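Local coordinates for protein probable ss-1,3-N-acetylglucosaminyltransferase (Staphylococcus aureus subsp. aureus N315, PDB 6H21) that is a probable family 2 glycosyltransferase, with a GT-A domain followed by a helical linker domain, and holds manganese and uridine-diphosphate-N-acetylglucosamine in the crystal, at residues V148-I152 with N166-A171; Q200-E205 with E250-I255; E265-A271 with P312-Y318. All coordinates share one frame; numbering follows the deposited sequence.

Contact 1 (V148-I152 with N166-A171); sequences VPKAI and NSIFYA
Ile152 holds CG1 trans to its own backbone N (chi1 -177°), which sets the longer branch alongside Asn166 O and lays CD1 against CG1 of Ile168, 3.9 Å away. Ile168 has the other setting, with CG1 trans to the carbonyl carbon and beside N (chi1 -55°). The two side chains meet at a slant, end of one branch on the first carbon of the other. The shorter branch of Ile152 has its own neighbour, CG2 lying 4.1 Å from CB of Ala171. The peptide oxygen of Asn166 lies against CA, CB and CG1 of the same isoleucine and receives a CA-H...O contact, Ile152 CA to Asn166 O measuring 3.3 Å.

No direct hydrogen bond crosses between the segments; a water does that work. It accepts from Ile152 N at 2.9 Å and donates to Ser167 O at 3.1 Å, which gives a partner to the Ile152 amide, in the short 3-10 segment that begins at Ala151. Ser167 O also takes the backbone N of Tyr170, so two donors grip it. Ser167 takes a left-handed backbone conformation (phi 62°) just before the 3-10 segment 168-170. At the other end of the contact the ring of Pro149 rests against Ala171, with CG 3.7 Å from Ala171 CB, and CG is also 3.6 Å from Tyr170 O. Ala151 CB packs on the side chain of Ser167. Beyond the segments, Ile152 reaches Ile136 and Ile215 of the central sheet, and Asn166 OD1 accepts from Asp162 N.

The arrangement closes the long loop between strands 134-142 and 177-179 of the GT-A fold, and the side chain of Pro149 is about 8 Å from the bound uridine-diphosphate-N-acetylglucosamine, near but not in contact.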
loop_
_atom_site.group_PDB
_atom_site.type_symbol
_atom_site.label_atom_id
_atom_site.label_comp_id
_atom_site.label_asym_id
_atom_site.label_seq_id
_atom_site.Cartn_x
_atom_site.Cartn_y
_atom_site.Cartn_z
ATOM N N VAL C 148 -8.505 -18.169 27.685
ATOM C CA VAL C 148 -9.971 -18.115 27.721
ATOM C C VAL C 148 -10.389 -16.644 27.710
ATOM O O VAL C 148 -9.557 -15.776 27.993
ATOM C CB VAL C 148 -10.523 -18.909 28.925
ATOM C CG1 VAL C 148 -10.155 -20.385 28.816
ATOM C CG2 VAL C 148 -10.055 -18.348 30.268
ATOM N N PRO C 149 -11.648 -16.310 27.310
ATOM C CA PRO C 149 -12.113 -14.922 27.278
ATOM C C PRO C 149 -11.951 -14.243 28.644
ATOM O O PRO C 149 -12.077 -14.923 29.686
ATOM C CB PRO C 149 -13.602 -15.006 26.907
ATOM C CG PRO C 149 -13.749 -16.342 26.221
ATOM C CD PRO C 149 -12.672 -17.243 26.803
ATOM N N LYS C 150 -11.696 -12.929 28.604
ATOM C CA LYS C 150 -11.350 -12.124 29.782
ATOM C C LYS C 150 -12.179 -10.824 29.813
ATOM O O LYS C 150 -12.699 -10.459 30.858
ATOM C CB LYS C 150 -9.839 -11.850 29.792
ATOM N N ALA C 151 -12.327 -10.133 28.676
ATOM C CA ALA C 151 -13.024 -8.842 28.656
ATOM C C ALA C 151 -14.464 -8.963 29.180
ATOM O O ALA C 151 -14.925 -8.089 29.888
ATOM C CB ALA C 151 -13.004 -8.260 27.266
ATOM N N ILE C 152 -15.177 -10.032 28.799
ATOM C CA ILE C 152 -16.556 -10.251 29.222
ATOM C C ILE C 152 -16.658 -10.264 30.753
ATOM O O ILE C 152 -17.697 -9.875 31.290
ATOM C CB ILE C 152 -17.158 -11.532 28.602
ATOM C CG1 ILE C 152 -18.623 -11.714 29.002
ATOM C CG2 ILE C 152 -16.338 -12.769 28.945
ATOM C CD1 ILE C 152 -19.449 -12.498 28.013
ATOM N N ASN C 166 -20.312 -5.677 26.708
ATOM C CA ASN C 166 -19.775 -6.730 27.555
ATOM C C ASN C 166 -19.023 -7.761 26.708
ATOM O O ASN C 166 -18.731 -8.883 27.183
ATOM C CB ASN C 166 -20.880 -7.386 28.381
ATOM C CG ASN C 166 -21.600 -6.413 29.294
ATOM O OD1 ASN C 166 -22.779 -6.109 29.077
ATOM N ND2 ASN C 166 -20.908 -5.938 30.322
ATOM N N SER C 167 -18.751 -7.400 25.448
ATOM C CA SER C 167 -17.768 -8.087 24.628
ATOM C C SER C 167 -18.154 -9.555 24.398
ATOM O O SER C 167 -17.282 -10.413 24.410
ATOM C CB SER C 167 -16.397 -8.005 25.266
ATOM O OG SER C 167 -15.927 -6.665 25.295
ATOM N N ILE C 168 -19.446 -9.823 24.151
ATOM C CA ILE C 168 -19.945 -11.205 24.100
ATOM C C ILE C 168 -19.479 -11.872 22.800
ATOM O O ILE C 168 -19.283 -13.086 22.789
ATOM C CB ILE C 168 -21.477 -11.273 24.304
ATOM C CG1 ILE C 168 -21.883 -10.575 25.600
ATOM C CG2 ILE C 168 -21.995 -12.708 24.269
ATOM C CD1 ILE C 168 -23.335 -10.765 25.975
ATOM N N PHE C 169 -19.233 -11.093 21.735
ATOM C CA PHE C 169 -18.743 -11.674 20.476
ATOM C C PHE C 169 -17.324 -12.246 20.606
ATOM O O PHE C 169 -16.862 -12.911 19.695
ATOM C CB PHE C 169 -18.751 -10.656 19.336
ATOM C CG PHE C 169 -20.091 -10.449 18.685
ATOM C CD1 PHE C 169 -21.121 -11.358 18.833
ATOM C CD2 PHE C 169 -20.313 -9.329 17.905
ATOM C CE1 PHE C 169 -22.356 -11.134 18.240
ATOM C CE2 PHE C 169 -21.539 -9.118 17.289
ATOM C CZ PHE C 169 -22.550 -10.031 17.437
ATOM N N TYR C 170 -16.661 -12.019 21.741
ATOM C CA TYR C 170 -15.335 -12.573 21.989
ATOM C C TYR C 170 -15.410 -13.786 22.930
ATOM O O TYR C 170 -14.397 -14.244 23.403
ATOM C CB TYR C 170 -14.426 -11.457 22.524
ATOM C CG TYR C 170 -14.196 -10.384 21.494
ATOM C CD1 TYR C 170 -15.141 -9.395 21.278
ATOM C CD2 TYR C 170 -13.080 -10.404 20.674
ATOM C CE1 TYR C 170 -14.968 -8.431 20.300
ATOM C CE2 TYR C 170 -12.890 -9.444 19.696
ATOM C CZ TYR C 170 -13.836 -8.457 19.505
ATOM O OH TYR C 170 -13.655 -7.509 18.542
ATOM N N ALA C 171 -16.619 -14.279 23.203
ATOM C CA ALA C 171 -16.854 -15.376 24.133
ATOM C C ALA C 171 -18.039 -16.213 23.630
ATOM O O ALA C 171 -19.074 -16.325 24.276
ATOM C CB ALA C 171 -17.101 -14.821 25.520
HETATM O O HOH W 1 -14.952 -11.278 26.202
#

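Contact 2 (Q200-E205 with E250-I255); sequences QLFTIE and EIYKAI
Gln200, Glu205 and Glu250 bring the flat groups to this contact, yet neither the amide nor either carboxylate has a face or edge on the facing helix; they touch through their aliphatic stems. Gln200 CB lies 4.0 Å from Ile251 CD1, while its amide oxygen OE1 goes to Tyr274 OH. Glu205 CG rests 4.1 Å from Ala254 CB. Glu250 CB receives Leu201 CD2 at 3.6 Å, the two side chains crossing at a slant.

Leu201 sets CG trans to its backbone N (chi1 174°), which sends both methyls across to the facing helix; its other methyl, CD1, meets Ile251 CG1 at 3.9 Å. One turn on, Ile204 CG2 sits among Ile251, Ala254 and Ile255, with Ala254 CB at 4.1 Å. The Glu205 and Glu250 carboxylates come near each other without touching, OE2 of the former 5.2 Å from OE1 of the latter, like charges whose repulsion may be eased by the long, weak ion pair of Glu205 OE2 with Lys191 NZ.

The short segments run parallel, their axes 9.4 Å apart, in an apolar helix-helix interface that joins helix 198-207 to helix 242-256 of the TarS linker region.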
loop_
_atom_site.group_PDB
_atom_site.type_symbol
_atom_site.label_atom_id
_atom_site.label_comp_id
_atom_site.label_asym_id
_atom_site.label_seq_id
_atom_site.Cartn_x
_atom_site.Cartn_y
_atom_site.Cartn_z
ATOM N N GLN C 200 -19.770 -21.042 17.400
ATOM C CA GLN C 200 -20.055 -19.597 17.265
ATOM C C GLN C 200 -21.460 -19.372 16.687
ATOM O O GLN C 200 -22.202 -18.519 17.157
ATOM C CB GLN C 200 -19.060 -18.931 16.313
ATOM C CG GLN C 200 -17.653 -18.785 16.848
ATOM C CD GLN C 200 -16.805 -17.975 15.888
ATOM O OE1 GLN C 200 -17.069 -16.799 15.629
ATOM N NE2 GLN C 200 -15.779 -18.607 15.330
ATOM N N LEU C 201 -21.812 -20.137 15.650
ATOM C CA LEU C 201 -23.064 -19.964 14.959
ATOM C C LEU C 201 -24.234 -20.279 15.902
ATOM O O LEU C 201 -25.213 -19.545 15.915
ATOM C CB LEU C 201 -23.112 -20.854 13.715
ATOM C CG LEU C 201 -24.457 -20.860 12.988
ATOM C CD1 LEU C 201 -24.889 -19.453 12.619
ATOM C CD2 LEU C 201 -24.404 -21.742 11.746
ATOM N N PHE C 202 -24.102 -21.357 16.688
ATOM C CA PHE C 202 -25.131 -21.744 17.645
ATOM C C PHE C 202 -25.330 -20.624 18.677
ATOM O O PHE C 202 -26.449 -20.222 18.916
ATOM C CB PHE C 202 -24.788 -23.072 18.321
ATOM C CG PHE C 202 -25.824 -23.542 19.312
ATOM C CD1 PHE C 202 -25.849 -23.028 20.601
ATOM C CD2 PHE C 202 -26.786 -24.469 18.946
ATOM C CE1 PHE C 202 -26.801 -23.451 21.513
ATOM C CE2 PHE C 202 -27.739 -24.890 19.855
ATOM C CZ PHE C 202 -27.753 -24.375 21.136
ATOM N N THR C 203 -24.239 -20.117 19.267
ATOM C CA THR C 203 -24.337 -19.070 20.282
ATOM C C THR C 203 -24.932 -17.784 19.687
ATOM O O THR C 203 -25.800 -17.158 20.318
ATOM C CB THR C 203 -22.991 -18.806 20.962
ATOM O OG1 THR C 203 -22.551 -20.013 21.587
ATOM C CG2 THR C 203 -23.074 -17.711 22.000
ATOM N N ILE C 204 -24.501 -17.405 18.477
ATOM C CA ILE C 204 -25.040 -16.228 17.782
ATOM C C ILE C 204 -26.538 -16.408 17.497
ATOM O O ILE C 204 -27.309 -15.472 17.722
ATOM C CB ILE C 204 -24.254 -15.937 16.485
ATOM C CG1 ILE C 204 -22.810 -15.514 16.774
ATOM C CG2 ILE C 204 -25.001 -14.940 15.598
ATOM C CD1 ILE C 204 -22.595 -14.032 16.955
ATOM N N GLU C 205 -26.939 -17.573 16.958
ATOM C CA GLU C 205 -28.366 -17.864 16.682
ATOM C C GLU C 205 -29.161 -17.700 17.984
ATOM O O GLU C 205 -30.263 -17.127 17.978
ATOM C CB GLU C 205 -28.571 -19.258 16.069
ATOM C CG GLU C 205 -28.158 -19.347 14.599
ATOM C CD GLU C 205 -28.436 -20.643 13.832
ATOM O OE1 GLU C 205 -28.526 -21.719 14.454
ATOM O OE2 GLU C 205 -28.533 -20.577 12.583
ATOM N N GLU C 250 -23.551 -17.851 7.657
ATOM C CA GLU C 250 -24.747 -18.126 8.453
ATOM C C GLU C 250 -24.795 -17.231 9.696
ATOM O O GLU C 250 -25.877 -16.871 10.150
ATOM C CB GLU C 250 -24.829 -19.615 8.817
ATOM C CG GLU C 250 -24.993 -20.526 7.607
ATOM C CD GLU C 250 -26.310 -20.404 6.852
ATOM O OE1 GLU C 250 -27.356 -20.198 7.511
ATOM O OE2 GLU C 250 -26.297 -20.524 5.590
ATOM N N ILE C 251 -23.621 -16.848 10.219
ATOM C CA ILE C 251 -23.547 -15.935 11.358
ATOM C C ILE C 251 -24.142 -14.574 10.960
ATOM O O ILE C 251 -25.016 -14.035 11.659
ATOM C CB ILE C 251 -22.106 -15.842 11.883
ATOM C CG1 ILE C 251 -21.742 -17.118 12.653
ATOM C CG2 ILE C 251 -21.892 -14.582 12.712
ATOM C CD1 ILE C 251 -20.264 -17.286 12.873
ATOM N N TYR C 252 -23.681 -14.035 9.825
ATOM C CA TYR C 252 -24.181 -12.751 9.318
ATOM C C TYR C 252 -25.681 -12.815 9.014
ATOM O O TYR C 252 -26.398 -11.881 9.364
ATOM C CB TYR C 252 -23.396 -12.322 8.085
ATOM C CG TYR C 252 -22.017 -11.825 8.399
ATOM C CD1 TYR C 252 -21.839 -10.656 9.116
ATOM C CD2 TYR C 252 -20.896 -12.521 7.984
ATOM C CE1 TYR C 252 -20.570 -10.158 9.379
ATOM C CE2 TYR C 252 -19.626 -12.053 8.254
ATOM C CZ TYR C 252 -19.466 -10.865 8.952
ATOM O OH TYR C 252 -18.226 -10.380 9.190
ATOM N N LYS C 253 -26.137 -13.930 8.406
ATOM C CA LYS C 253 -27.553 -14.165 8.098
ATOM C C LYS C 253 -28.386 -14.135 9.389
ATOM O O LYS C 253 -29.447 -13.524 9.400
ATOM C CB LYS C 253 -27.785 -15.488 7.358
ATOM C CG LYS C 253 -27.279 -15.526 5.917
ATOM C CD LYS C 253 -28.112 -16.363 4.967
ATOM C CE LYS C 253 -27.808 -17.851 4.995
ATOM N N ALA C 254 -27.882 -14.754 10.463
ATOM C CA ALA C 254 -28.577 -14.811 11.768
ATOM C C ALA C 254 -28.732 -13.405 12.353
ATOM O O ALA C 254 -29.766 -13.071 12.915
ATOM C CB ALA C 254 -27.873 -15.720 12.752
ATOM N N ILE C 255 -27.697 -12.579 12.209
ATOM C CA ILE C 255 -27.751 -11.215 12.703
ATOM C C ILE C 255 -28.823 -10.428 11.938
ATOM O O ILE C 255 -29.659 -9.735 12.528
ATOM C CB ILE C 255 -26.369 -10.558 12.594
ATOM C CG1 ILE C 255 -25.408 -11.152 13.620
ATOM C CG2 ILE C 255 -26.478 -9.042 12.708
ATOM C CD1 ILE C 255 -23.985 -10.673 13.467
#

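Contact 3 (E265-A271 with P312-Y318); sequences EKRHQLA and PRDSDKY
Within the helical linker domain, the 3-10 segment 313-318, part of the connection from helix 294-308 to helix 324-332, packs across helix 264-281, and Tyr318 and His268 are the two rings through which the elements meet. The phenol of Tyr318 lies over the helix backbone: Gln269 CA stands 3.8 Å from the ring centroid in a CH-pi contact, offset toward the rim, while the opposite face carries CG of the preceding Lys317. At the ring's edge and in its plane comes Glu265 OE2. Tyr318 OH donates to it at 2.7 Å, using the anti lone pair of the carboxylate oxygen, and the carboxylate is turned 49° from the ring.

The same oxygen takes a second bond, a weak one, from Lys317 NZ at 3.1 Å, part of a salt bridge. Lys317 reaches it by folding at its end (chi4 -76°), and NZ also donates to Asp314 O at 3.0 Å, in the carbonyl plane. The ammonium thus joins the helix to its own 3-10 turn, and together with the phenol it should stabilise the negative charge on Glu265.

His268 is the buried centre of the other half. Its ring receives Asp314 CB squarely over one face, 3.5 Å from the centroid, while ND1 is hydrogen-bonded to Tyr256 OH of helix 242-256. Pro312 CB approaches obliquely, 3.8 Å from CE1 of that imidazole. Arg313 makes a cation-pi contact with Tyr294 of a second subunit.

Ser315 fits closely against the helix, its CB 3.2 Å from His268 O, while its OG, turned back toward its own segment, donates to Pro312 O at 2.8 Å, nearly in line with the carbonyl bond.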
loop_
_atom_site.group_PDB
_atom_site.type_symbol
_atom_site.label_atom_id
_atom_site.label_comp_id
_atom_site.label_asym_id
_atom_site.label_seq_id
_atom_site.Cartn_x
_atom_site.Cartn_y
_atom_site.Cartn_z
ATOM N N GLU C 265 -30.236 -0.508 11.434
ATOM C CA GLU C 265 -28.950 0.109 11.757
ATOM C C GLU C 265 -28.264 -0.669 12.885
ATOM O O GLU C 265 -27.043 -0.791 12.903
ATOM C CB GLU C 265 -29.142 1.575 12.148
ATOM C CG GLU C 265 -27.861 2.370 12.086
ATOM C CD GLU C 265 -27.197 2.384 10.716
ATOM O OE1 GLU C 265 -27.921 2.416 9.706
ATOM O OE2 GLU C 265 -25.962 2.372 10.657
ATOM N N LYS C 266 -29.067 -1.161 13.830
ATOM C CA LYS C 266 -28.615 -2.039 14.924
ATOM C C LYS C 266 -28.019 -3.334 14.354
ATOM O O LYS C 266 -26.997 -3.827 14.860
ATOM C CB LYS C 266 -29.773 -2.329 15.887
ATOM C CG LYS C 266 -29.403 -3.094 17.156
ATOM C CD LYS C 266 -28.281 -2.470 17.987
ATOM C CE LYS C 266 -27.846 -3.369 19.129
ATOM N NZ LYS C 266 -26.763 -2.764 19.933
ATOM N N ARG C 267 -28.646 -3.895 13.310
ATOM C CA ARG C 267 -28.088 -5.091 12.628
ATOM C C ARG C 267 -26.729 -4.777 11.972
ATOM O O ARG C 267 -25.768 -5.583 12.079
ATOM C CB ARG C 267 -29.115 -5.622 11.627
ATOM C CG ARG C 267 -30.353 -6.215 12.283
ATOM C CD ARG C 267 -31.486 -6.376 11.298
ATOM N NE ARG C 267 -32.606 -7.116 11.851
ATOM C CZ ARG C 267 -33.701 -7.411 11.162
ATOM N NH1 ARG C 267 -33.842 -6.944 9.930
ATOM N NH2 ARG C 267 -34.641 -8.161 11.708
ATOM N N HIS C 268 -26.638 -3.626 11.286
ATOM C CA HIS C 268 -25.385 -3.150 10.694
ATOM C C HIS C 268 -24.297 -3.059 11.766
ATOM O O HIS C 268 -23.161 -3.441 11.538
ATOM C CB HIS C 268 -25.548 -1.784 10.017
ATOM C CG HIS C 268 -26.423 -1.772 8.807
ATOM N ND1 HIS C 268 -26.465 -2.827 7.909
ATOM C CD2 HIS C 268 -27.265 -0.825 8.325
ATOM C CE1 HIS C 268 -27.325 -2.542 6.944
ATOM N NE2 HIS C 268 -27.815 -1.308 7.166
ATOM N N GLN C 269 -24.663 -2.536 12.937
ATOM C CA GLN C 269 -23.718 -2.354 14.039
ATOM C C GLN C 269 -23.228 -3.716 14.537
ATOM O O GLN C 269 -22.047 -3.893 14.745
ATOM C CB GLN C 269 -24.347 -1.587 15.197
ATOM C CG GLN C 269 -23.364 -1.322 16.325
ATOM C CD GLN C 269 -24.056 -0.809 17.560
ATOM O OE1 GLN C 269 -25.061 -1.363 18.013
ATOM N NE2 GLN C 269 -23.520 0.268 18.111
ATOM N N LEU C 270 -24.155 -4.655 14.757
ATOM C CA LEU C 270 -23.773 -5.985 15.245
ATOM C C LEU C 270 -22.870 -6.698 14.223
ATOM O O LEU C 270 -21.913 -7.355 14.593
ATOM C CB LEU C 270 -25.043 -6.786 15.527
ATOM C CG LEU C 270 -25.807 -6.356 16.775
ATOM C CD1 LEU C 270 -27.190 -6.977 16.787
ATOM C CD2 LEU C 270 -25.040 -6.719 18.039
ATOM N N ALA C 271 -23.226 -6.587 12.945
ATOM C CA ALA C 271 -22.491 -7.171 11.843
ATOM C C ALA C 271 -21.065 -6.593 11.774
ATOM O O ALA C 271 -20.110 -7.334 11.560
ATOM C CB ALA C 271 -23.256 -6.942 10.568
ATOM N N PRO C 312 -23.853 -6.195 4.018
ATOM C CA PRO C 312 -23.994 -4.796 3.612
ATOM C C PRO C 312 -22.797 -3.929 4.032
ATOM O O PRO C 312 -22.257 -4.078 5.126
ATOM C CB PRO C 312 -25.287 -4.342 4.306
ATOM C CG PRO C 312 -26.076 -5.626 4.525
ATOM C CD PRO C 312 -25.034 -6.699 4.742
ATOM N N ARG C 313 -22.397 -3.052 3.110
ATOM C CA ARG C 313 -21.300 -2.134 3.285
ATOM C C ARG C 313 -21.629 -1.153 4.417
ATOM O O ARG C 313 -20.731 -0.630 5.033
ATOM C CB ARG C 313 -21.018 -1.417 1.964
ATOM C CG ARG C 313 -20.085 -2.197 1.050
ATOM C CD ARG C 313 -19.679 -1.425 -0.192
ATOM N NE ARG C 313 -18.658 -2.151 -0.933
ATOM C CZ ARG C 313 -17.350 -2.044 -0.719
ATOM N NH1 ARG C 313 -16.895 -1.349 0.311
ATOM N NH2 ARG C 313 -16.501 -2.665 -1.517
ATOM N N ASP C 314 -22.919 -0.965 4.707
ATOM C CA ASP C 314 -23.382 -0.078 5.785
ATOM C C ASP C 314 -22.831 -0.525 7.152
ATOM O O ASP C 314 -22.782 0.287 8.088
ATOM C CB ASP C 314 -24.912 0.005 5.793
ATOM C CG ASP C 314 -25.500 0.938 4.741
ATOM O OD1 ASP C 314 -24.781 1.829 4.232
ATOM O OD2 ASP C 314 -26.654 0.782 4.432
ATOM N N SER C 315 -22.409 -1.798 7.271
ATOM C CA SER C 315 -21.825 -2.324 8.519
ATOM C C SER C 315 -20.367 -1.889 8.694
ATOM O O SER C 315 -19.868 -1.977 9.794
ATOM C CB SER C 315 -21.933 -3.831 8.597
ATOM O OG SER C 315 -21.132 -4.456 7.609
ATOM N N ASP C 316 -19.689 -1.511 7.600
ATOM C CA ASP C 316 -18.259 -1.275 7.585
ATOM C C ASP C 316 -17.867 -0.095 8.483
ATOM O O ASP C 316 -16.823 -0.132 9.062
ATOM C CB ASP C 316 -17.725 -1.051 6.159
ATOM C CG ASP C 316 -17.777 -2.315 5.308
ATOM O OD1 ASP C 316 -18.130 -3.375 5.888
ATOM O OD2 ASP C 316 -17.417 -2.235 4.080
ATOM N N LYS C 317 -18.700 0.937 8.591
ATOM C CA LYS C 317 -18.392 2.081 9.440
ATOM C C LYS C 317 -18.323 1.666 10.912
ATOM O O LYS C 317 -17.804 2.411 11.710
ATOM C CB LYS C 317 -19.423 3.199 9.268
ATOM C CG LYS C 317 -20.860 2.888 9.670
ATOM C CD LYS C 317 -21.767 4.082 9.414
ATOM C CE LYS C 317 -23.235 3.811 9.620
ATOM N NZ LYS C 317 -23.797 3.030 8.491
ATOM N N TYR C 318 -18.850 0.485 11.268
ATOM C CA TYR C 318 -18.827 0.038 12.644
ATOM C C TYR C 318 -17.588 -0.816 12.936
ATOM O O TYR C 318 -17.409 -1.237 14.044
ATOM C CB TYR C 318 -20.125 -0.701 12.972
ATOM C CG TYR C 318 -21.322 0.209 12.965
ATOM C CD1 TYR C 318 -21.496 1.161 13.959
ATOM C CD2 TYR C 318 -22.256 0.150 11.944
ATOM C CE1 TYR C 318 -22.589 2.016 13.959
ATOM C CE2 TYR C 318 -23.349 0.999 11.925
ATOM C CZ TYR C 318 -23.515 1.937 12.933
ATOM O OH TYR C 318 -24.602 2.762 12.921
#

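The centres of contacts 1 and 2 lie about 11 and 10 Å from the centre of the chain, that of contact 3 about 22 Å. Each is partly buried: contact 2 is carried by mostly buried aliphatic side chains, contact 1 adds a bridging water between loop backbones, and the more peripheral contact 3 relies on a shared carboxylate and ring faces. Contact 1 stays within the GT-A domain, contact 2 ties it to the linker, and contact 3 is internal to the linker. Phe169 packs on Ile204 and Ile255 of contact 2 and reaches Leu270 of contact 3. Helix 264-281 supplies one side of contact 3 and touches residues of contacts 1 and 2, Ile255 lying against Arg267 and Leu270.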